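Local coordinates for thiamine phosphate pyrophosphorylase (Bacteroides thetaiotaomicron VPI-5482, PDB 3CEU), which probably makes thiamine phosphate by joining a pyrimidine diphosphate to a thiazole phosphate, a step of thiamine diphosphate biosynthesis, at residues L3-T8 and D28-R33; I57-H62 and F69-I74. All blocks are in the same frame, centred on the assembly; numbering follows the deposited sequence.

Overall arrangement
Interactions 1 and 2 lie in neighbouring parts of one closed barrel of eight parallel strands, their centres about 11 Å apart. Along the chain they follow one another. Interaction 1 pairs strands 2-6 and 29-32, joined through helix 15-24, and interaction 2 pairs strands 57-59 and 73-75, joined through the short helix 65-68. Strands 29-32 and 57-59 are themselves neighbours, so the two pairs form an unbroken run of four strands. Two probable hydrogen bonds tie them: L32 N to V58 O (2.6 Å) in the backbone, and H31 ND1 to H60 NE2 (2.7 Å) between side chains. The first half of the barrel wall is thus built from consecutive beta-alpha-beta units.

Interaction 1 (L3-T8 and D28-R33); sequences LIVVTT and DILHLR
D28 OD2 receives the backbone N-H of L3 (OD2 to L3 N 3.0 Å), which arrives on the anti side of the carboxylate and 33° out of its plane. A water 2.8 Å from D28 OD2 accepts the N-H of D28 and also lies close to L3 O, so it bridges the two segments at this end. Further on, the pairing is parallel: V5 N donates to I29 O, H31 N to V5 O (2.9 Å) and T7 N to H31 O (3.0 Å). Beyond the last of these, T7 extends the pairing with its side chain. With chi1 at 64°, OG1 sits between the backbone N and the carbonyl carbon and accepts the N-H of R33 (OG1 to R33 N 3.0 Å), while CG2 rests on L30 CD1 and L32 CD1 (3.9 Å to the latter). An alanine here would probably leave R33 N without this acceptor and open a gap beside both leucines. I4 CG2 approaches the H31 ring obliquely, 3.5 Å from CD2; ND1 is hydrogen-bonded to H60 and NE2 to Y110. V5 and L30 line the other face, where L30 meets helix 15-24. Such paired strands and outer helix make up the first beta-alpha-beta unit of a TIM barrel.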
loop_
_atom_site.group_PDB
_atom_site.type_symbol
_atom_site.label_atom_id
_atom_site.label_comp_id
_atom_site.label_asym_id
_atom_site.label_seq_id
_atom_site.Cartn_x
_atom_site.Cartn_y
_atom_site.Cartn_z
ATOM N N LEU A 3 1.447 6.551 4.363
ATOM C CA LEU A 3 0.426 6.512 3.327
ATOM C C LEU A 3 0.932 5.590 2.217
ATOM O O LEU A 3 1.799 5.965 1.427
ATOM C CB LEU A 3 0.166 7.918 2.772
ATOM C CG LEU A 3 -0.924 8.010 1.698
ATOM C CD1 LEU A 3 -2.210 7.392 2.239
ATOM C CD2 LEU A 3 -1.147 9.455 1.287
ATOM N N ILE A 4 0.386 4.380 2.174
ATOM C CA ILE A 4 0.781 3.379 1.190
ATOM C C ILE A 4 -0.173 3.360 0.006
ATOM O O ILE A 4 -1.397 3.417 0.176
ATOM C CB ILE A 4 0.806 1.969 1.822
ATOM C CG1 ILE A 4 1.718 1.971 3.055
ATOM C CG2 ILE A 4 1.286 0.948 0.810
ATOM C CD1 ILE A 4 1.554 0.755 3.947
ATOM N N VAL A 5 0.402 3.282 -1.192
ATOM C CA VAL A 5 -0.371 3.243 -2.435
ATOM C C VAL A 5 -0.192 1.902 -3.145
ATOM O O VAL A 5 0.931 1.429 -3.304
ATOM C CB VAL A 5 0.081 4.353 -3.434
ATOM C CG1 VAL A 5 -0.602 4.140 -4.789
ATOM C CG2 VAL A 5 -0.260 5.738 -2.886
ATOM N N VAL A 6 -1.294 1.282 -3.561
ATOM C CA VAL A 6 -1.197 0.031 -4.300
ATOM C C VAL A 6 -1.422 0.377 -5.772
ATOM O O VAL A 6 -2.293 1.195 -6.095
ATOM C CB VAL A 6 -2.269 -1.012 -3.875
ATOM C CG1 VAL A 6 -2.044 -2.311 -4.640
ATOM C CG2 VAL A 6 -2.214 -1.271 -2.382
ATOM N N THR A 7 -0.621 -0.222 -6.655
ATOM C CA THR A 7 -0.752 0.009 -8.093
ATOM C C THR A 7 -2.090 -0.549 -8.551
ATOM O O THR A 7 -2.858 -1.091 -7.762
ATOM C CB THR A 7 0.298 -0.757 -8.927
ATOM O OG1 THR A 7 0.081 -2.165 -8.763
ATOM C CG2 THR A 7 1.714 -0.403 -8.517
ATOM N N THR A 8 -2.345 -0.416 -9.844
ATOM C CA THR A 8 -3.551 -0.945 -10.469
ATOM C C THR A 8 -3.228 -2.390 -10.865
ATOM O O THR A 8 -2.064 -2.722 -11.112
ATOM C CB THR A 8 -3.894 -0.163 -11.741
ATOM O OG1 THR A 8 -2.688 0.124 -12.457
ATOM C CG2 THR A 8 -4.600 1.131 -11.400
ATOM N N ASP A 28 5.501 7.206 0.730
ATOM C CA ASP A 28 6.211 6.334 1.651
ATOM C C ASP A 28 6.509 4.984 0.997
ATOM O O ASP A 28 7.665 4.668 0.718
ATOM C CB ASP A 28 5.391 6.119 2.929
ATOM C CG ASP A 28 5.211 7.398 3.744
ATOM O OD1 ASP A 28 6.217 7.912 4.303
ATOM O OD2 ASP A 28 4.058 7.896 3.834
ATOM N N ILE A 29 5.459 4.208 0.736
ATOM C CA ILE A 29 5.595 2.876 0.147
ATOM C C ILE A 29 4.675 2.618 -1.047
ATOM O O ILE A 29 3.559 3.137 -1.123
ATOM C CB ILE A 29 5.326 1.780 1.221
ATOM C CG1 ILE A 29 6.305 1.944 2.385
ATOM C CG2 ILE A 29 5.472 0.391 0.612
ATOM C CD1 ILE A 29 6.047 0.998 3.555
ATOM N N LEU A 30 5.163 1.802 -1.975
ATOM C CA LEU A 30 4.418 1.429 -3.173
ATOM C C LEU A 30 4.281 -0.081 -3.198
ATOM O O LEU A 30 5.275 -0.801 -3.117
ATOM C CB LEU A 30 5.162 1.873 -4.430
ATOM C CG LEU A 30 4.511 1.452 -5.741
ATOM C CD1 LEU A 30 3.200 2.200 -5.920
ATOM C CD2 LEU A 30 5.441 1.743 -6.905
ATOM N N HIS A 31 3.045 -0.551 -3.300
ATOM C CA HIS A 31 2.766 -1.980 -3.368
ATOM C C HIS A 31 2.455 -2.346 -4.812
ATOM O O HIS A 31 1.400 -1.987 -5.354
ATOM C CB HIS A 31 1.590 -2.353 -2.457
ATOM C CG HIS A 31 2.009 -2.795 -1.088
ATOM N ND1 HIS A 31 1.851 -4.093 -0.643
ATOM C CD2 HIS A 31 2.625 -2.131 -0.081
ATOM C CE1 HIS A 31 2.352 -4.206 0.572
ATOM N NE2 HIS A 31 2.831 -3.029 0.938
ATOM N N LEU A 32 3.400 -3.048 -5.431
ATOM C CA LEU A 32 3.270 -3.484 -6.815
ATOM C C LEU A 32 2.414 -4.737 -6.859
ATOM O O LEU A 32 2.839 -5.807 -6.435
ATOM C CB LEU A 32 4.658 -3.770 -7.407
ATOM C CG LEU A 32 4.740 -4.270 -8.846
ATOM C CD1 LEU A 32 4.041 -3.293 -9.786
ATOM C CD2 LEU A 32 6.199 -4.436 -9.241
ATOM N N ARG A 33 1.197 -4.593 -7.364
ATOM C CA ARG A 33 0.283 -5.722 -7.467
ATOM C C ARG A 33 -0.280 -5.799 -8.881
ATOM O O ARG A 33 -1.093 -4.968 -9.289
ATOM C CB ARG A 33 -0.836 -5.577 -6.428
ATOM C CG ARG A 33 -1.877 -6.691 -6.393
ATOM C CD ARG A 33 -2.779 -6.525 -5.173
ATOM N NE ARG A 33 -3.960 -7.384 -5.193
ATOM C CZ ARG A 33 -4.998 -7.234 -6.020
ATOM N NH1 ARG A 33 -5.019 -6.254 -6.917
ATOM N NH2 ARG A 33 -6.034 -8.061 -5.938
HETATM O O HOH W 1 3.113 8.564 1.242
#

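Interaction 2 (I57-H62 and F69-I74)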
loop_
_atom_site.group_PDB
_atom_site.type_symbol
_atom_site.label_atom_id
_atom_site.label_comp_id
_atom_site.label_asym_id
_atom_site.label_seq_id
_atom_site.Cartn_x
_atom_site.Cartn_y
_atom_site.Cartn_z
ATOM N N ILE A 57 9.359 -0.032 -2.720
ATOM C CA ILE A 57 8.381 -0.865 -3.417
ATOM C C ILE A 57 8.306 -2.307 -2.884
ATOM O O ILE A 57 9.331 -2.944 -2.662
ATOM C CB ILE A 57 8.717 -0.917 -4.934
ATOM C CG1 ILE A 57 8.702 0.499 -5.514
ATOM C CG2 ILE A 57 7.726 -1.818 -5.669
ATOM C CD1 ILE A 57 9.193 0.591 -6.950
ATOM N N VAL A 58 7.086 -2.798 -2.678
ATOM C CA VAL A 58 6.848 -4.161 -2.218
ATOM C C VAL A 58 6.074 -4.814 -3.346
ATOM O O VAL A 58 5.148 -4.203 -3.890
ATOM C CB VAL A 58 5.982 -4.197 -0.941
ATOM C CG1 VAL A 58 5.777 -5.641 -0.493
ATOM C CG2 VAL A 58 6.634 -3.387 0.178
ATOM N N THR A 59 6.444 -6.037 -3.720
ATOM C CA THR A 59 5.750 -6.712 -4.829
ATOM C C THR A 59 4.899 -7.898 -4.395
ATOM O O THR A 59 5.286 -8.660 -3.510
ATOM C CB THR A 59 6.747 -7.214 -5.900
ATOM O OG1 THR A 59 6.031 -7.915 -6.921
ATOM C CG2 THR A 59 7.790 -8.137 -5.293
ATOM N N HIS A 60 3.742 -8.049 -5.028
ATOM C CA HIS A 60 2.843 -9.143 -4.713
ATOM C C HIS A 60 3.027 -10.319 -5.669
ATOM O O HIS A 60 2.426 -11.375 -5.496
ATOM C CB HIS A 60 1.379 -8.684 -4.764
ATOM C CG HIS A 60 1.026 -7.660 -3.732
ATOM N ND1 HIS A 60 -0.220 -7.600 -3.140
ATOM C CD2 HIS A 60 1.744 -6.643 -3.199
ATOM C CE1 HIS A 60 -0.250 -6.591 -2.287
ATOM N NE2 HIS A 60 0.929 -5.993 -2.305
ATOM N N GLU A 61 3.863 -10.142 -6.680
ATOM C CA GLU A 61 4.081 -11.215 -7.635
ATOM C C GLU A 61 5.554 -11.365 -7.952
ATOM O O GLU A 61 6.352 -10.492 -7.625
ATOM C CB GLU A 61 3.280 -10.942 -8.922
ATOM C CG GLU A 61 1.759 -11.193 -8.804
ATOM C CD GLU A 61 0.990 -10.067 -8.115
ATOM O OE1 GLU A 61 -0.121 -10.337 -7.594
ATOM O OE2 GLU A 61 1.483 -8.919 -8.114
ATOM N N HIS A 62 5.919 -12.482 -8.571
ATOM C CA HIS A 62 7.309 -12.712 -8.949
ATOM C C HIS A 62 8.253 -12.172 -7.893
ATOM O O HIS A 62 8.923 -11.147 -8.084
ATOM C CB HIS A 62 7.576 -12.040 -10.288
ATOM C CG HIS A 62 6.591 -12.425 -11.341
ATOM N ND1 HIS A 62 6.341 -13.739 -11.679
ATOM C CD2 HIS A 62 5.771 -11.675 -12.116
ATOM C CE1 HIS A 62 5.411 -13.780 -12.615
ATOM N NE2 HIS A 62 5.048 -12.541 -12.898
ATOM N N PHE A 69 15.669 -6.359 -8.537
ATOM C CA PHE A 69 15.603 -4.901 -8.650
ATOM C C PHE A 69 15.794 -4.125 -7.357
ATOM O O PHE A 69 15.513 -2.924 -7.293
ATOM C CB PHE A 69 14.281 -4.487 -9.290
ATOM C CG PHE A 69 14.180 -4.859 -10.730
ATOM C CD1 PHE A 69 13.874 -6.163 -11.103
ATOM C CD2 PHE A 69 14.441 -3.912 -11.722
ATOM C CE1 PHE A 69 13.831 -6.530 -12.452
ATOM C CE2 PHE A 69 14.404 -4.257 -13.071
ATOM C CZ PHE A 69 14.097 -5.577 -13.441
ATOM N N ASN A 70 16.289 -4.820 -6.338
ATOM C CA ASN A 70 16.547 -4.251 -5.017
ATOM C C ASN A 70 15.289 -3.663 -4.382
ATOM O O ASN A 70 15.322 -2.587 -3.776
ATOM C CB ASN A 70 17.638 -3.183 -5.086
ATOM C CG ASN A 70 18.102 -2.754 -3.710
ATOM O OD1 ASN A 70 18.479 -3.596 -2.890
ATOM N ND2 ASN A 70 18.085 -1.448 -3.445
ATOM N N LEU A 71 14.180 -4.381 -4.533
ATOM C CA LEU A 71 12.915 -3.945 -3.973
ATOM C C LEU A 71 12.993 -4.010 -2.450
ATOM O O LEU A 71 13.925 -4.587 -1.881
ATOM C CB LEU A 71 11.771 -4.833 -4.470
ATOM C CG LEU A 71 11.627 -5.005 -5.987
ATOM C CD1 LEU A 71 10.439 -5.911 -6.266
ATOM C CD2 LEU A 71 11.444 -3.658 -6.662
HETATM N N MSE A 72 12.006 -3.408 -1.801
HETATM C CA MSE A 72 11.940 -3.379 -0.351
HETATM C C MSE A 72 11.684 -4.765 0.235
HETATM O O MSE A 72 12.377 -5.194 1.162
HETATM C CB MSE A 72 10.834 -2.418 0.085
HETATM C CG MSE A 72 10.762 -2.176 1.582
HETATM SE SE MSE A 72 9.540 -0.726 2.060
HETATM C CE MSE A 72 8.164 -1.761 2.952
ATOM N N GLY A 73 10.684 -5.456 -0.310
ATOM C CA GLY A 73 10.329 -6.783 0.166
ATOM C C GLY A 73 9.138 -7.368 -0.589
ATOM O O GLY A 73 8.818 -6.935 -1.694
ATOM N N ILE A 74 8.468 -8.342 0.016
ATOM C CA ILE A 74 7.339 -8.995 -0.617
ATOM C C ILE A 74 6.083 -9.013 0.257
ATOM O O ILE A 74 6.153 -8.887 1.490
ATOM C CB ILE A 74 7.689 -10.442 -0.964
ATOM C CG1 ILE A 74 7.938 -11.228 0.324
ATOM C CG2 ILE A 74 8.928 -10.476 -1.845
ATOM C CD1 ILE A 74 8.078 -12.715 0.136
#
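M72, a selenomethionine, reaches V58 by way of its torsions: CG stands anti to the backbone N (chi1 -173°), and the chain then bends at chi3 (112°), which places CE 3.6 Å from V58 CG2. In T59 it is OG1 that lies anti to the backbone N (chi1 177°). That leaves CG2 between the N and the carbonyl carbon, where it touches L71 CD1 at 3.6 Å, the two side chains crossing at about a right angle. OG1 instead donates to E61 O, 2.7 Å away and on a lone pair, so the hydroxyl braces the turn after its own strand. Two backbone bonds join the segments: M72 N to I57 O (2.8 Å), noticeably bent at the hydrogen although in the carbonyl plane, and T59 N to G73 O (3.2 Å), which is straighter. G73 has no side chain, and V58 CG1 lies against the backbone beyond it, 3.5 Å from I74 C. I57 CB and L71 CD2 add looser aliphatic packing at 4.2 Å. V58 and M72 also touch Y110. The segments are thus joined by backbone bonds and hydrocarbon contacts with no salt bridge between them, so their pairing probably depends little on ionisation.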